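Adenylate kinase (Desulfovibrio gigas, PDB 2XB4) binds a zinc ion and probably catalyses the reversible transfer of the terminal phosphate of ATP to AMP, giving two ADP. Local coordinates at residues 2-7 against 107-112. Residues are numbered along the deposited sequence; the frame is centred on the assembly and turned at random.
Sequences NILIFG and NFVIEI
Phe6 takes the backbone NH of Ile112 on its carbonyl and gives its own NH to Ile110 O at the tight end of the pairing: Phe6 N to Ile110 O is 2.8 Å with 168° at the hydrogen. Ile110 N reaches Leu4 O at 2.9 Å, whereas Leu4 N to Phe108 O lengthens to 3.2 Å. Beside these run CA-H...O contacts, such as Ile5 CA to Ile110 O. Strands 2-6 and 108-112, 12° from parallel, are first and fourth in chain order in the 2-3-1-4-5 sheet of the P-loop CORE domain; strands 80-83 and 201-206 flank the pair. On the face of Ile3, Ile5 and Ile110, the last carries most of the apolar contact: its chain is extended past CG1 (chi2 169°), where CD1 meets Ile3 CG2 at 3.9 Å, while CG2 touches Ile5 CG1. On the other face Val109 CG1 lies in the plane of the Phe6 ring, against its edge, 3.7 Å from CE2, and Thr184 and Tyr191 of helix 184-192 pack on Phe6. Glu111 leads its carboxylate away from Phe6, to a hydrogen bond with Tyr202. Toward the N-terminal end, partly exposed, the pairing is looser: Asn2 CA and Asn107 CA stand 5.3 Å apart, though Asn2 O accepts both Asn107 N (2.9 Å) and Phe108 N (3.2 Å). Phe108 touches Ile3 CG1 through CB, then leads away; its side chain also packs on Val201 and Ile203.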
loop_
_atom_site.group_PDB
_atom_site.type_symbol
_atom_site.label_atom_id
_atom_site.label_comp_id
_atom_site.label_asym_id
_atom_site.label_seq_id
_atom_site.Cartn_x
_atom_site.Cartn_y
_atom_site.Cartn_z
ATOM N N ASN A 2 2.646 -23.599 31.103
ATOM C CA ASN A 2 2.884 -22.202 30.931
ATOM C C ASN A 2 4.206 -21.948 30.207
ATOM O O ASN A 2 5.249 -22.475 30.570
ATOM C CB ASN A 2 2.885 -21.488 32.275
ATOM C CG ASN A 2 1.527 -21.590 33.017
ATOM O OD1 ASN A 2 0.464 -21.702 32.405
ATOM N ND2 ASN A 2 1.588 -21.560 34.353
ATOM N N ILE A 3 4.126 -21.182 29.119
ATOM C CA ILE A 3 5.319 -20.949 28.250
ATOM C C ILE A 3 5.532 -19.442 27.965
ATOM O O ILE A 3 4.513 -18.750 27.739
ATOM C CB ILE A 3 5.076 -21.672 26.901
ATOM C CG1 ILE A 3 4.810 -23.163 27.166
ATOM C CG2 ILE A 3 6.278 -21.420 25.939
ATOM C CD1 ILE A 3 4.535 -24.064 25.886
ATOM N N LEU A 4 6.795 -18.931 28.005
ATOM C CA LEU A 4 7.150 -17.560 27.555
ATOM C C LEU A 4 7.852 -17.797 26.209
ATOM O O LEU A 4 8.626 -18.746 26.127
ATOM C CB LEU A 4 8.264 -16.901 28.442
ATOM C CG LEU A 4 7.755 -16.203 29.689
ATOM C CD1 LEU A 4 7.402 -17.313 30.637
ATOM C CD2 LEU A 4 8.866 -15.349 30.280
ATOM N N ILE A 5 7.556 -17.025 25.178
ATOM C CA ILE A 5 8.289 -17.163 23.920
ATOM C C ILE A 5 8.978 -15.842 23.570
ATOM O O ILE A 5 8.384 -14.747 23.703
ATOM C CB ILE A 5 7.338 -17.668 22.774
ATOM C CG1 ILE A 5 8.108 -17.979 21.454
ATOM C CG2 ILE A 5 6.155 -16.696 22.547
ATOM C CD1 ILE A 5 7.214 -18.865 20.486
ATOM N N PHE A 6 10.247 -15.938 23.138
ATOM C CA PHE A 6 10.974 -14.766 22.668
ATOM C C PHE A 6 11.448 -14.959 21.186
ATOM O O PHE A 6 12.002 -16.016 20.815
ATOM C CB PHE A 6 12.247 -14.533 23.526
ATOM C CG PHE A 6 11.981 -14.221 24.997
ATOM C CD1 PHE A 6 11.786 -12.893 25.420
ATOM C CD2 PHE A 6 11.877 -15.246 25.929
ATOM C CE1 PHE A 6 11.593 -12.572 26.811
ATOM C CE2 PHE A 6 11.650 -14.991 27.284
ATOM C CZ PHE A 6 11.496 -13.673 27.766
ATOM N N GLY A 7 11.395 -13.881 20.400
ATOM C CA GLY A 7 12.133 -13.886 19.123
ATOM C C GLY A 7 11.990 -12.501 18.461
ATOM O O GLY A 7 11.018 -11.769 18.778
ATOM N N ASN A 107 6.921 -23.375 32.816
ATOM C CA ASN A 107 7.278 -24.750 32.453
ATOM C C ASN A 107 8.294 -24.752 31.331
ATOM O O ASN A 107 9.163 -25.602 31.313
ATOM C CB ASN A 107 6.036 -25.583 32.046
ATOM C CG ASN A 107 5.032 -25.709 33.188
ATOM O OD1 ASN A 107 5.322 -26.320 34.204
ATOM N ND2 ASN A 107 3.904 -25.046 33.071
ATOM N N PHE A 108 8.197 -23.825 30.385
ATOM C CA PHE A 108 9.114 -23.760 29.280
ATOM C C PHE A 108 9.372 -22.308 28.893
ATOM O O PHE A 108 8.459 -21.477 28.927
ATOM C CB PHE A 108 8.508 -24.473 28.050
ATOM C CG PHE A 108 8.340 -25.989 28.248
ATOM C CD1 PHE A 108 7.119 -26.539 28.680
ATOM C CD2 PHE A 108 9.416 -26.847 28.018
ATOM C CE1 PHE A 108 6.964 -27.926 28.858
ATOM C CE2 PHE A 108 9.282 -28.277 28.231
ATOM C CZ PHE A 108 8.055 -28.809 28.639
ATOM N N VAL A 109 10.566 -22.034 28.390
ATOM C CA VAL A 109 10.786 -20.722 27.773
ATOM C C VAL A 109 11.367 -21.057 26.433
ATOM O O VAL A 109 12.355 -21.834 26.334
ATOM C CB VAL A 109 11.804 -19.825 28.606
ATOM C CG1 VAL A 109 12.268 -18.567 27.800
ATOM C CG2 VAL A 109 11.184 -19.449 29.904
ATOM N N ILE A 110 10.766 -20.510 25.389
ATOM C CA ILE A 110 11.270 -20.776 24.015
ATOM C C ILE A 110 11.968 -19.523 23.447
ATOM O O ILE A 110 11.408 -18.422 23.480
ATOM C CB ILE A 110 10.103 -21.117 23.105
ATOM C CG1 ILE A 110 9.487 -22.475 23.538
ATOM C CG2 ILE A 110 10.539 -21.221 21.573
ATOM C CD1 ILE A 110 8.118 -22.786 22.841
ATOM N N GLU A 111 13.145 -19.687 22.862
ATOM C CA GLU A 111 13.786 -18.557 22.213
ATOM C C GLU A 111 14.078 -18.972 20.787
ATOM O O GLU A 111 14.736 -20.002 20.563
ATOM C CB GLU A 111 15.081 -18.150 22.943
ATOM C CG GLU A 111 15.810 -16.998 22.248
ATOM C CD GLU A 111 17.333 -16.884 22.601
ATOM O OE1 GLU A 111 17.861 -17.546 23.541
ATOM O OE2 GLU A 111 17.996 -16.122 21.880
ATOM N N ILE A 112 13.617 -18.174 19.820
ATOM C CA ILE A 112 13.982 -18.401 18.425
ATOM C C ILE A 112 15.224 -17.533 18.111
ATOM O O ILE A 112 15.182 -16.313 18.276
ATOM C CB ILE A 112 12.839 -18.046 17.477
ATOM C CG1 ILE A 112 11.575 -18.832 17.911
ATOM C CG2 ILE A 112 13.304 -18.387 15.990
ATOM C CD1 ILE A 112 10.336 -18.366 17.194
#